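Local structure of alpha-1,2-mannosidase (Bacteroides thetaiotaomicron, 2WW2) at residues Pro30-Ser42 and Ser123-Val135. The protein is a calcium-dependent, inverting glycoside hydrolase of family GH92 from a human gut symbiont and acts as an alpha-mannosidase. Numbering follows the deposited sequence.
Sequences PAVAVPWGMNFWS and SLSATSRGAVFEV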
loop_
_atom_site.group_PDB
_atom_site.type_symbol
_atom_site.label_atom_id
_atom_site.label_comp_id
_atom_site.label_asym_id
_atom_site.label_seq_id
_atom_site.Cartn_x
_atom_site.Cartn_y
_atom_site.Cartn_z
ATOM N N PRO A 30 18.694 -24.877 13.361
ATOM C CA PRO A 30 19.497 -24.605 14.564
ATOM C C PRO A 30 20.837 -25.358 14.532
ATOM O O PRO A 30 20.985 -26.400 15.155
ATOM C CB PRO A 30 18.607 -25.108 15.703
ATOM C CG PRO A 30 17.792 -26.247 15.048
ATOM C CD PRO A 30 17.583 -25.815 13.602
ATOM N N ALA A 31 21.801 -24.837 13.784
ATOM C CA ALA A 31 23.054 -25.542 13.525
ATOM C C ALA A 31 23.853 -25.855 14.799
ATOM O O ALA A 31 24.181 -24.961 15.603
ATOM C CB ALA A 31 23.902 -24.734 12.565
ATOM N N VAL A 32 24.168 -27.130 14.966
ATOM C CA VAL A 32 25.092 -27.582 16.002
ATOM C C VAL A 32 26.472 -27.697 15.344
ATOM O O VAL A 32 26.656 -28.422 14.347
ATOM C CB VAL A 32 24.659 -28.936 16.553
ATOM C CG1 VAL A 32 25.676 -29.456 17.604
ATOM C CG2 VAL A 32 23.259 -28.818 17.164
ATOM N N ALA A 33 27.448 -26.953 15.861
ATOM C CA ALA A 33 28.712 -26.842 15.141
ATOM C C ALA A 33 29.794 -26.268 16.040
ATOM O O ALA A 33 29.530 -25.914 17.182
ATOM C CB ALA A 33 28.534 -25.901 13.911
ATOM N N VAL A 34 31.007 -26.178 15.512
ATOM C CA VAL A 34 31.996 -25.243 16.050
ATOM C C VAL A 34 32.218 -24.226 14.936
ATOM O O VAL A 34 31.840 -24.474 13.796
ATOM C CB VAL A 34 33.328 -25.916 16.488
ATOM C CG1 VAL A 34 33.104 -26.828 17.694
ATOM C CG2 VAL A 34 33.973 -26.713 15.326
ATOM N N PRO A 35 32.821 -23.074 15.258
ATOM C CA PRO A 35 32.921 -22.034 14.234
ATOM C C PRO A 35 33.610 -22.516 12.954
ATOM O O PRO A 35 34.650 -23.190 13.015
ATOM C CB PRO A 35 33.750 -20.944 14.934
ATOM C CG PRO A 35 33.380 -21.130 16.415
ATOM C CD PRO A 35 33.322 -22.617 16.570
ATOM N N TRP A 36 33.029 -22.147 11.817
ATOM C CA TRP A 36 33.510 -22.555 10.471
ATOM C C TRP A 36 33.688 -24.070 10.286
ATOM O O TRP A 36 34.460 -24.506 9.436
ATOM C CB TRP A 36 34.812 -21.829 10.098
ATOM C CG TRP A 36 34.711 -20.341 10.306
ATOM C CD1 TRP A 36 34.084 -19.427 9.490
ATOM C CD2 TRP A 36 35.207 -19.611 11.427
ATOM N NE1 TRP A 36 34.187 -18.162 10.036
ATOM C CE2 TRP A 36 34.860 -18.252 11.231
ATOM C CE3 TRP A 36 35.922 -19.971 12.574
ATOM C CZ2 TRP A 36 35.211 -17.252 12.139
ATOM C CZ3 TRP A 36 36.267 -18.972 13.489
ATOM C CH2 TRP A 36 35.902 -17.630 13.264
ATOM N N GLY A 37 32.996 -24.870 11.082
ATOM C CA GLY A 37 33.219 -26.308 11.026
ATOM C C GLY A 37 32.870 -26.926 9.675
ATOM O O GLY A 37 31.892 -26.546 9.043
ATOM N N MET A 38 33.671 -27.906 9.259
ATOM C CA MET A 38 33.457 -28.565 7.973
ATOM C C MET A 38 32.109 -29.263 7.912
ATOM O O MET A 38 31.458 -29.223 6.888
ATOM C CB MET A 38 34.567 -29.588 7.691
ATOM C CG MET A 38 34.437 -30.244 6.294
ATOM S SD MET A 38 35.800 -31.396 5.973
ATOM C CE MET A 38 35.136 -32.890 6.670
ATOM N N ASN A 39 31.673 -29.882 9.012
ATOM C CA ASN A 39 30.371 -30.542 9.022
ATOM C C ASN A 39 29.504 -29.894 10.096
ATOM O O ASN A 39 29.987 -29.674 11.220
ATOM C CB ASN A 39 30.503 -32.051 9.322
ATOM C CG ASN A 39 31.365 -32.800 8.300
ATOM O OD1 ASN A 39 32.210 -33.656 8.664
ATOM N ND2 ASN A 39 31.145 -32.519 7.034
ATOM N N PHE A 40 28.262 -29.572 9.756
ATOM C CA PHE A 40 27.279 -29.097 10.759
ATOM C C PHE A 40 26.290 -30.205 11.025
ATOM O O PHE A 40 26.150 -31.129 10.206
ATOM C CB PHE A 40 26.466 -27.901 10.278
ATOM C CG PHE A 40 27.265 -26.623 10.046
ATOM C CD1 PHE A 40 28.563 -26.485 10.530
ATOM C CD2 PHE A 40 26.672 -25.551 9.360
ATOM C CE1 PHE A 40 29.294 -25.305 10.326
ATOM C CE2 PHE A 40 27.386 -24.346 9.141
ATOM C CZ PHE A 40 28.689 -24.226 9.614
ATOM N N TRP A 41 25.568 -30.095 12.141
ATOM C CA TRP A 41 24.535 -31.075 12.481
ATOM C C TRP A 41 23.236 -30.328 12.781
ATOM O O TRP A 41 23.271 -29.208 13.310
ATOM C CB TRP A 41 24.983 -31.974 13.664
ATOM C CG TRP A 41 26.017 -32.976 13.181
ATOM C CD1 TRP A 41 27.363 -32.751 12.983
ATOM C CD2 TRP A 41 25.761 -34.314 12.745
ATOM N NE1 TRP A 41 27.951 -33.895 12.457
ATOM C CE2 TRP A 41 26.986 -34.858 12.300
ATOM C CE3 TRP A 41 24.605 -35.110 12.688
ATOM C CZ2 TRP A 41 27.095 -36.170 11.833
ATOM C CZ3 TRP A 41 24.718 -36.412 12.212
ATOM C CH2 TRP A 41 25.950 -36.923 11.796
ATOM N N SER A 42 22.099 -30.923 12.421
ATOM C CA SER A 42 20.792 -30.291 12.712
ATOM C C SER A 42 19.676 -31.324 12.797
ATOM O O SER A 42 19.689 -32.303 12.068
ATOM C CB SER A 42 20.455 -29.325 11.548
ATOM O OG SER A 42 19.165 -28.724 11.675
ATOM N N SER A 123 20.590 -36.320 22.573
ATOM C CA SER A 123 21.284 -35.074 22.284
ATOM C C SER A 123 22.548 -35.338 21.478
ATOM O O SER A 123 23.067 -36.473 21.435
ATOM C CB SER A 123 21.564 -34.246 23.542
ATOM O OG SER A 123 22.697 -34.701 24.258
ATOM N N LEU A 124 23.009 -34.302 20.796
ATOM C CA LEU A 124 24.206 -34.414 19.990
ATOM C C LEU A 124 25.014 -33.129 20.094
ATOM O O LEU A 124 24.459 -32.037 20.215
ATOM C CB LEU A 124 23.839 -34.683 18.524
ATOM C CG LEU A 124 22.975 -33.645 17.807
ATOM C CD1 LEU A 124 23.325 -33.644 16.353
ATOM C CD2 LEU A 124 21.484 -33.909 17.976
ATOM N N SER A 125 26.329 -33.270 19.996
ATOM C CA SER A 125 27.243 -32.146 20.034
ATOM C C SER A 125 28.248 -32.387 18.921
ATOM O O SER A 125 28.568 -33.533 18.617
ATOM C CB SER A 125 27.952 -32.094 21.400
ATOM O OG SER A 125 27.028 -31.676 22.409
ATOM N N ALA A 126 28.744 -31.319 18.305
ATOM C CA ALA A 126 29.619 -31.481 17.150
ATOM C C ALA A 126 31.053 -31.043 17.433
ATOM O O ALA A 126 31.294 -30.164 18.261
ATOM C CB ALA A 126 29.052 -30.689 15.966
ATOM N N THR A 127 32.000 -31.640 16.723
ATOM C CA THR A 127 33.342 -31.105 16.645
ATOM C C THR A 127 33.392 -30.495 15.239
ATOM O O THR A 127 32.351 -30.386 14.599
ATOM C CB THR A 127 34.401 -32.230 16.786
ATOM O OG1 THR A 127 34.217 -33.203 15.750
ATOM C CG2 THR A 127 34.281 -32.932 18.167
ATOM N N SER A 128 34.575 -30.120 14.748
ATOM C CA SER A 128 34.694 -29.568 13.388
ATOM C C SER A 128 34.163 -30.546 12.338
ATOM O O SER A 128 33.476 -30.150 11.397
ATOM C CB SER A 128 36.164 -29.261 13.062
ATOM O OG SER A 128 36.640 -28.184 13.868
ATOM N N ARG A 129 34.507 -31.821 12.497
ATOM C CA ARG A 129 34.215 -32.817 11.470
ATOM C C ARG A 129 33.418 -34.020 11.981
ATOM O O ARG A 129 32.983 -34.845 11.200
ATOM C CB ARG A 129 35.532 -33.253 10.807
ATOM C CG ARG A 129 36.255 -32.066 10.168
ATOM C CD ARG A 129 37.661 -32.440 9.602
ATOM N NE ARG A 129 38.347 -31.213 9.227
ATOM C CZ ARG A 129 38.959 -30.417 10.092
ATOM N NH1 ARG A 129 38.979 -30.728 11.387
ATOM N NH2 ARG A 129 39.550 -29.309 9.665
ATOM N N GLY A 130 33.165 -34.091 13.285
ATOM C CA GLY A 130 32.414 -35.232 13.797
ATOM C C GLY A 130 31.313 -34.815 14.751
ATOM O O GLY A 130 31.081 -33.613 14.952
ATOM N N ALA A 131 30.632 -35.807 15.335
ATOM C CA ALA A 131 29.576 -35.540 16.328
ATOM C C ALA A 131 29.471 -36.712 17.279
ATOM O O ALA A 131 29.865 -37.829 16.942
ATOM C CB ALA A 131 28.215 -35.317 15.629
ATOM N N VAL A 132 28.904 -36.481 18.453
ATOM C CA VAL A 132 28.627 -37.581 19.369
ATOM C C VAL A 132 27.203 -37.399 19.855
ATOM O O VAL A 132 26.812 -36.276 20.130
ATOM C CB VAL A 132 29.639 -37.627 20.545
ATOM C CG1 VAL A 132 29.262 -38.710 21.554
ATOM C CG2 VAL A 132 31.067 -37.878 20.020
ATOM N N PHE A 133 26.431 -38.494 19.882
ATOM C CA PHE A 133 25.050 -38.507 20.363
ATOM C C PHE A 133 24.999 -39.263 21.694
ATOM O O PHE A 133 25.796 -40.187 21.915
ATOM C CB PHE A 133 24.140 -39.320 19.420
ATOM C CG PHE A 133 23.864 -38.676 18.077
ATOM C CD1 PHE A 133 22.571 -38.269 17.736
ATOM C CD2 PHE A 133 24.885 -38.509 17.150
ATOM C CE1 PHE A 133 22.306 -37.690 16.494
ATOM C CE2 PHE A 133 24.619 -37.919 15.898
ATOM C CZ PHE A 133 23.337 -37.519 15.571
ATOM N N GLU A 134 24.025 -38.930 22.540
ATOM C CA GLU A 134 23.605 -39.841 23.599
ATOM C C GLU A 134 22.158 -40.174 23.252
ATOM O O GLU A 134 21.447 -39.331 22.706
ATOM C CB GLU A 134 23.662 -39.158 24.972
ATOM C CG GLU A 134 22.566 -38.047 25.087
ATOM C CD GLU A 134 22.579 -37.255 26.394
ATOM O OE1 GLU A 134 23.005 -37.812 27.444
ATOM O OE2 GLU A 134 22.150 -36.063 26.353
ATOM N N VAL A 135 21.715 -41.402 23.514
ATOM C CA VAL A 135 20.306 -41.716 23.355
ATOM C C VAL A 135 19.823 -42.419 24.626
ATOM O O VAL A 135 20.462 -43.362 25.080
ATOM C CB VAL A 135 20.031 -42.651 22.148
ATOM C CG1 VAL A 135 18.526 -42.924 22.053
ATOM C CG2 VAL A 135 20.588 -42.070 20.818
HETATM O O HOH W 1 28.832 -28.515 18.855
HETATM O O HOH W 2 31.216 -28.183 13.211
HETATM O O HOH W 3 36.319 -25.700 12.747
HETATM O O HOH W 4 30.644 -32.183 12.603
HETATM O O HOH W 5 30.170 -35.341 11.049
#
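Trp41 lies against the hairpin formed by residues 123-135, and the tight packing gathers round its indole. The methyl CB of Ala131 sits over one face, 3.6 Å from the centroid of the five-membered ring, in a CH-pi contact. Phe133 turns its edge to the six-membered ring, the two planes at 85°, with its CZ 3.8 Å from Trp41 CZ3. Leu124 CD1 closes on Trp41 CB at 3.6 Å, while Ala126 CB touches both Trp41 CD1 and Val32 CG1, a methyl standing anti to its own backbone N (chi1 177°). A water accepts from Trp41 NE1 (3.0 Å) and donates to Arg129 O. A leucine in place of Trp41 would probably leave Ala131 and Phe133 without their aromatic partner and that water short of a donor.

Toward the hairpin turn the fit is wetter. Asn39 N bonds to Ser128 O (3.0 Å, 172° at the hydrogen), joined by water bridges: one water links Val34 N, Asn39 O and Thr127 O, and another runs from Pro35 O to Ser128 OG. Met38 CE rests on Arg129 CG at 3.8 Å, the two side chains crossing at about a right angle.

Glu250 takes the Arg129 guanidinium in a salt bridge and Thr127 OG1 in a hydrogen bond; Ser235 holds Asn39 OD1. Both segments belong to the family's N-terminal domain, where Gln66 of strand 60-67 and Thr233 of strand 229-236 also touch the indole; helix 256-271 packs on Ser125 and Val132.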